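Local coordinates for desmoplakin (Homo sapiens, PDB 3R6N), which probably serves as a plakin-family linker of the desmosome in cell adhesion, here as a rigid fragment of spectrin repeats with an SH3 domain, at residues Ile383-Lys392 with Ala438-Leu449. Sequence-based numbering, arbitrary orientation.
Sequences IRAMTIAKLK and AQKHYQTLVIQL
His-441 and Tyr-442 both hold CG anti to the backbone N (chi1 near 178°), and their rings lie against the break between helix 340-384 and helix 388-391. The imidazole of His-441 enters by its edge. His-441 NE2 gives a weak hydrogen bond to Met-386 O (3.3 Å), with an N-H...O angle of 155°. The neighbouring ring carbon, His-441 CD2, rests 3.3 Å from Ile-383 O. The ring edge thus faces two carbonyls, Ile-383 O on the helix and Met-386 O in the link. The Arg-384 guanidinium lies near His-441 ND1 without a bond.

The Met-386 chain bends at its last torsion (chi3 -51°). This brings the methyl Met-386 CE to the edge of the Tyr-442 ring, in its plane, 3.4 Å from CD1. Leu-445 packs against Met-386, Ile-388 and Leu-391. Leu-445 CD1 reaches Met-386 CB at 4.0 Å, and its CD2 meets Ile-388 CG1 at 3.6 Å. Leu-391 CD1 comes against Leu-445 CB. Ile-388 CD1 also meets Gln-448 CB at 3.6 Å. At the other end, Ile-383 CG2 packs on Ala-438 CB (4.0 Å).

The contact joins the helix break to helix 425-447 in the spectrin-like region, far from the centre of the elongated chain. Such apolar packing between helices is consistent with the helical bundle of spectrin-like domains. Helix 399-417 is the third partner, touching Ile-383 through Leu-406 and Tyr-442 through Met-400 and Ile-403.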
ATOM      1  N   ILE A 383     -68.229  13.089  23.311  1.00100.65           N
ATOM      2  CA  ILE A 383     -68.795  14.373  23.722  1.00100.88           C
ATOM      3  C   ILE A 383     -70.084  14.695  22.972  1.00102.55           C
ATOM      4  O   ILE A 383     -71.038  15.216  23.548  1.00103.75           O
ATOM      5  CB  ILE A 383     -67.798  15.531  23.505  1.00101.77           C
ATOM      6  CG1 ILE A 383     -66.568  15.360  24.396  1.00 97.81           C
ATOM      7  CG2 ILE A 383     -68.467  16.870  23.786  1.00102.69           C
ATOM      8  CD1 ILE A 383     -65.617  16.537  24.346  1.00 99.15           C
ATOM      9  N   ARG A 384     -70.102  14.393  21.679  1.00131.67           N
ATOM     10  CA  ARG A 384     -71.280  14.620  20.853  1.00133.53           C
ATOM     11  C   ARG A 384     -72.466  13.796  21.352  1.00135.04           C
ATOM     12  O   ARG A 384     -73.586  14.294  21.428  1.00136.60           O
ATOM     13  CB  ARG A 384     -70.973  14.304  19.385  1.00133.58           C
ATOM     14  CG  ARG A 384     -72.203  14.208  18.497  1.00135.55           C
ATOM     15  CD  ARG A 384     -72.079  15.096  17.264  1.00136.04           C
ATOM     16  NE  ARG A 384     -72.084  16.514  17.615  1.00136.49           N
ATOM     17  CZ  ARG A 384     -73.187  17.220  17.852  1.00138.21           C
ATOM     18  NH1 ARG A 384     -74.376  16.639  17.778  1.00139.49           N
ATOM     19  NH2 ARG A 384     -73.100  18.505  18.167  1.00138.90           N
ATOM     20  N   ALA A 385     -72.207  12.539  21.703  1.00106.54           N
ATOM     21  CA  ALA A 385     -73.253  11.631  22.165  1.00108.44           C
ATOM     22  C   ALA A 385     -73.726  11.931  23.592  1.00108.81           C
ATOM     23  O   ALA A 385     -74.708  11.344  24.062  1.00110.69           O
ATOM     24  CB  ALA A 385     -72.790  10.183  22.050  1.00108.73           C
ATOM     25  N   MET A 386     -73.028  12.834  24.278  1.00124.41           N
ATOM     26  CA  MET A 386     -73.385  13.203  25.645  1.00124.63           C
ATOM     27  C   MET A 386     -74.722  13.928  25.727  1.00126.45           C
ATOM     28  O   MET A 386     -74.914  14.978  25.101  1.00126.64           O
ATOM     29  CB  MET A 386     -72.292  14.060  26.295  1.00122.62           C
ATOM     30  CG  MET A 386     -71.003  13.321  26.626  1.00120.87           C
ATOM     31  SD  MET A 386     -69.964  14.241  27.784  1.00118.96           S
ATOM     32  CE  MET A 386     -69.906  15.842  26.984  1.00119.03           C
ATOM     33  N   THR A 387     -75.638  13.352  26.504  1.00140.24           N
ATOM     34  CA  THR A 387     -76.933  13.957  26.805  1.00142.10           C
ATOM     35  C   THR A 387     -76.967  14.301  28.287  1.00141.87           C
ATOM     36  O   THR A 387     -76.206  13.737  29.074  1.00140.48           O
ATOM     37  CB  THR A 387     -78.073  12.930  26.599  1.00144.58           C
ATOM     38  OG1 THR A 387     -77.807  12.153  25.426  1.00144.76           O
ATOM     39  CG2 THR A 387     -79.411  13.643  26.450  1.00146.54           C
ATOM     40  N   ILE A 388     -77.836  15.225  28.675  1.00135.69           N
ATOM     41  CA  ILE A 388     -77.962  15.590  30.081  1.00135.77           C
ATOM     42  C   ILE A 388     -78.408  14.411  30.942  1.00137.04           C
ATOM     43  O   ILE A 388     -77.875  14.186  32.028  1.00136.32           O
ATOM     44  CB  ILE A 388     -78.950  16.763  30.271  1.00137.26           C
ATOM     45  CG1 ILE A 388     -78.435  18.006  29.548  1.00136.50           C
ATOM     46  CG2 ILE A 388     -79.133  17.059  31.747  1.00137.59           C
ATOM     47  CD1 ILE A 388     -79.271  19.243  29.790  1.00138.22           C
ATOM     48  N   ALA A 389     -79.386  13.664  30.444  1.00135.68           N
ATOM     49  CA  ALA A 389     -79.881  12.484  31.137  1.00137.64           C
ATOM     50  C   ALA A 389     -78.785  11.432  31.275  1.00136.67           C
ATOM     51  O   ALA A 389     -78.652  10.791  32.317  1.00137.48           O
ATOM     52  CB  ALA A 389     -81.080  11.913  30.408  1.00140.33           C
ATOM     53  N   LYS A 390     -78.007  11.253  30.212  1.00149.00           N
ATOM     54  CA  LYS A 390     -76.960  10.239  30.193  1.00148.21           C
ATOM     55  C   LYS A 390     -75.850  10.568  31.191  1.00146.02           C
ATOM     56  O   LYS A 390     -75.175   9.674  31.703  1.00146.05           O
ATOM     57  CB  LYS A 390     -76.391  10.092  28.777  1.00147.07           C
ATOM     58  CG  LYS A 390     -75.321   9.015  28.628  1.00146.46           C
ATOM     59  CD  LYS A 390     -74.726   9.018  27.221  1.00145.19           C
ATOM     60  CE  LYS A 390     -73.508   8.105  27.117  1.00144.29           C
ATOM     61  NZ  LYS A 390     -72.888   8.151  25.761  1.00143.08           N
ATOM     62  N   LEU A 391     -75.676  11.858  31.467  1.00159.99           N
ATOM     63  CA  LEU A 391     -74.616  12.334  32.355  1.00157.84           C
ATOM     64  C   LEU A 391     -74.827  11.900  33.799  1.00158.85           C
ATOM     65  O   LEU A 391     -73.904  11.423  34.460  1.00157.85           O
ATOM     66  CB  LEU A 391     -74.522  13.862  32.304  1.00156.62           C
ATOM     67  CG  LEU A 391     -73.784  14.517  31.136  1.00155.01           C
ATOM     68  CD1 LEU A 391     -74.019  16.020  31.138  1.00155.07           C
ATOM     69  CD2 LEU A 391     -72.299  14.204  31.204  1.00152.70           C
ATOM     70  N   LYS A 392     -76.052  12.082  34.281  1.00167.37           N
ATOM     71  CA  LYS A 392     -76.401  11.824  35.674  1.00168.66           C
ATOM     72  C   LYS A 392     -76.028  10.425  36.163  1.00169.86           C
ATOM     73  O   LYS A 392     -75.851  10.211  37.362  1.00170.30           O
ATOM     74  CB  LYS A 392     -77.897  12.065  35.884  1.00171.27           C
ATOM     75  CG  LYS A 392     -78.333  13.482  35.570  1.00170.62           C
ATOM     76  CD  LYS A 392     -77.844  14.449  36.632  1.00169.25           C
ATOM     77  CE  LYS A 392     -78.554  14.201  37.956  1.00171.09           C
ATOM     78  NZ  LYS A 392     -78.112  15.140  39.023  1.00169.93           N
ATOM     79  N   ALA A 438     -67.956  20.896  19.701  1.00120.39           N
ATOM     80  CA  ALA A 438     -68.006  19.979  20.834  1.00119.02           C
ATOM     81  C   ALA A 438     -67.578  20.664  22.125  1.00118.84           C
ATOM     82  O   ALA A 438     -68.030  20.297  23.210  1.00118.63           O
ATOM     83  CB  ALA A 438     -67.136  18.764  20.568  1.00117.12           C
ATOM     84  N   GLN A 439     -66.705  21.658  22.007  1.00133.82           N
ATOM     85  CA  GLN A 439     -66.276  22.422  23.169  1.00134.03           C
ATOM     86  C   GLN A 439     -67.458  23.118  23.826  1.00135.96           C
ATOM     87  O   GLN A 439     -67.631  23.048  25.041  1.00135.63           O
ATOM     88  CB  GLN A 439     -65.214  23.449  22.784  1.00134.81           C
ATOM     89  CG  GLN A 439     -63.808  23.057  23.196  1.00132.70           C
ATOM     90  CD  GLN A 439     -62.823  24.198  23.042  1.00134.01           C
ATOM     91  OE1 GLN A 439     -62.932  25.005  22.118  1.00136.27           O
ATOM     92  NE2 GLN A 439     -61.858  24.275  23.952  1.00132.90           N
ATOM     93  N   LYS A 440     -68.274  23.786  23.018  1.00137.76           N
ATOM     94  CA  LYS A 440     -69.431  24.498  23.545  1.00139.93           C
ATOM     95  C   LYS A 440     -70.615  23.575  23.822  1.00139.58           C
ATOM     96  O   LYS A 440     -71.425  23.853  24.704  1.00140.64           O
ATOM     97  CB  LYS A 440     -69.832  25.653  22.625  1.00142.90           C
ATOM     98  CG  LYS A 440     -68.831  26.797  22.627  1.00144.41           C
ATOM     99  CD  LYS A 440     -69.455  28.098  22.154  1.00148.37           C
ATOM    100  CE  LYS A 440     -68.508  29.269  22.372  1.00150.55           C
ATOM    101  NZ  LYS A 440     -69.157  30.572  22.065  1.00155.09           N
ATOM    102  N   HIS A 441     -70.714  22.477  23.078  1.00129.98           N
ATOM    103  CA  HIS A 441     -71.761  21.493  23.337  1.00129.96           C
ATOM    104  C   HIS A 441     -71.589  20.935  24.741  1.00128.90           C
ATOM    105  O   HIS A 441     -72.539  20.447  25.351  1.00129.60           O
ATOM    106  CB  HIS A 441     -71.723  20.356  22.314  1.00129.08           C
ATOM    107  CG  HIS A 441     -72.731  19.277  22.574  1.00129.50           C
ATOM    108  ND1 HIS A 441     -74.064  19.409  22.246  1.00131.40           N
ATOM    109  CD2 HIS A 441     -72.602  18.051  23.135  1.00128.66           C
ATOM    110  CE1 HIS A 441     -74.712  18.310  22.591  1.00131.72           C
ATOM    111  NE2 HIS A 441     -73.848  17.469  23.132  1.00130.22           N
ATOM    112  N   TYR A 442     -70.361  21.016  25.244  1.00122.99           N
ATOM    113  CA  TYR A 442     -70.046  20.542  26.584  1.00122.00           C
ATOM    114  C   TYR A 442     -70.428  21.574  27.637  1.00123.25           C
ATOM    115  O   TYR A 442     -71.098  21.246  28.615  1.00123.72           O
ATOM    116  CB  TYR A 442     -68.560  20.199  26.699  1.00119.92           C
ATOM    117  CG  TYR A 442     -68.144  19.739  28.079  1.00118.98           C
ATOM    118  CD1 TYR A 442     -68.438  18.456  28.522  1.00118.69           C
ATOM    119  CD2 TYR A 442     -67.454  20.587  28.938  1.00118.73           C
ATOM    120  CE1 TYR A 442     -68.059  18.030  29.782  1.00118.14           C
ATOM    121  CE2 TYR A 442     -67.070  20.168  30.200  1.00117.91           C
ATOM    122  CZ  TYR A 442     -67.378  18.890  30.617  1.00117.61           C
ATOM    123  OH  TYR A 442     -67.003  18.468  31.871  1.00117.12           O
ATOM    124  N   GLN A 443     -70.001  22.818  27.440  1.00142.25           N
ATOM    125  CA  GLN A 443     -70.307  23.876  28.397  1.00143.83           C
ATOM    126  C   GLN A 443     -71.794  24.224  28.378  1.00146.04           C
ATOM    127  O   GLN A 443     -72.280  24.982  29.218  1.00147.57           O
ATOM    128  CB  GLN A 443     -69.450  25.120  28.147  1.00144.87           C
ATOM    129  CG  GLN A 443     -69.581  26.176  29.238  1.00146.60           C
ATOM    130  CD  GLN A 443     -68.437  27.166  29.239  1.00147.40           C
ATOM    131  OE1 GLN A 443     -67.332  26.856  28.791  1.00145.85           O
ATOM    132  NE2 GLN A 443     -68.692  28.367  29.747  1.00150.10           N
ATOM    133  N   THR A 444     -72.513  23.663  27.413  1.00128.06           N
ATOM    134  CA  THR A 444     -73.963  23.759  27.402  1.00129.99           C
ATOM    135  C   THR A 444     -74.524  22.808  28.447  1.00129.51           C
ATOM    136  O   THR A 444     -75.550  23.082  29.064  1.00131.15           O
ATOM    137  CB  THR A 444     -74.543  23.397  26.028  1.00130.49           C
ATOM    138  OG1 THR A 444     -74.154  24.388  25.071  1.00131.59           O
ATOM    139  CG2 THR A 444     -76.061  23.337  26.094  1.00132.37           C
ATOM    140  N   LEU A 445     -73.832  21.693  28.647  1.00134.32           N
ATOM    141  CA  LEU A 445     -74.248  20.692  29.618  1.00134.21           C
ATOM    142  C   LEU A 445     -73.582  20.928  30.975  1.00133.51           C
ATOM    143  O   LEU A 445     -73.947  20.303  31.970  1.00133.85           O
ATOM    144  CB  LEU A 445     -73.919  19.289  29.103  1.00133.08           C
ATOM    145  CG  LEU A 445     -74.336  18.989  27.660  1.00133.48           C
ATOM    146  CD1 LEU A 445     -73.974  17.561  27.285  1.00132.68           C
ATOM    147  CD2 LEU A 445     -75.822  19.237  27.465  1.00135.68           C
ATOM    148  N   VAL A 446     -72.607  21.831  31.008  1.00138.80           N
ATOM    149  CA  VAL A 446     -71.911  22.168  32.248  1.00138.20           C
ATOM    150  C   VAL A 446     -72.730  23.153  33.069  1.00140.24           C
ATOM    151  O   VAL A 446     -72.654  23.176  34.301  1.00140.27           O
ATOM    152  CB  VAL A 446     -70.527  22.785  31.967  1.00136.98           C
ATOM    153  CG1 VAL A 446     -69.893  23.291  33.255  1.00136.75           C
ATOM    154  CG2 VAL A 446     -69.628  21.772  31.294  1.00134.91           C
ATOM    155  N   ILE A 447     -73.515  23.967  32.369  1.00162.88           N
ATOM    156  CA  ILE A 447     -74.355  24.974  33.004  1.00165.24           C
ATOM    157  C   ILE A 447     -75.717  24.395  33.384  1.00166.42           C
ATOM    158  O   ILE A 447     -76.382  24.895  34.293  1.00168.02           O
ATOM    159  CB  ILE A 447     -74.559  26.195  32.080  1.00167.29           C
ATOM    160  CG1 ILE A 447     -73.213  26.709  31.559  1.00166.53           C
ATOM    161  CG2 ILE A 447     -75.314  27.298  32.805  1.00170.05           C
ATOM    162  CD1 ILE A 447     -72.286  27.226  32.639  1.00166.27           C
ATOM    163  N   GLN A 448     -76.126  23.336  32.690  1.00166.40           N
ATOM    164  CA  GLN A 448     -77.441  22.737  32.906  1.00167.83           C
ATOM    165  C   GLN A 448     -77.503  21.845  34.144  1.00167.58           C
ATOM    166  O   GLN A 448     -78.590  21.506  34.612  1.00169.25           O
ATOM    167  CB  GLN A 448     -77.881  21.933  31.678  1.00167.73           C
ATOM    168  CG  GLN A 448     -77.982  22.739  30.391  1.00169.05           C
ATOM    169  CD  GLN A 448     -78.990  23.867  30.469  1.00171.74           C
ATOM    170  OE1 GLN A 448     -80.008  23.764  31.153  1.00172.57           O
ATOM    171  NE2 GLN A 448     -78.709  24.959  29.762  1.00173.48           N
ATOM    172  N   LEU A 449     -76.346  21.460  34.670  1.00183.08           N
ATOM    173  CA  LEU A 449     -76.304  20.549  35.813  1.00183.02           C
ATOM    174  C   LEU A 449     -77.043  21.082  37.041  1.00184.77           C
ATOM    175  O   LEU A 449     -77.949  20.422  37.550  1.00186.33           O
ATOM    176  CB  LEU A 449     -74.866  20.162  36.170  1.00180.82           C
ATOM    177  CG  LEU A 449     -74.271  19.023  35.345  1.00179.54           C
ATOM    178  CD1 LEU A 449     -72.858  18.712  35.810  1.00177.53           C
ATOM    179  CD2 LEU A 449     -75.157  17.789  35.440  1.00181.17           C
TER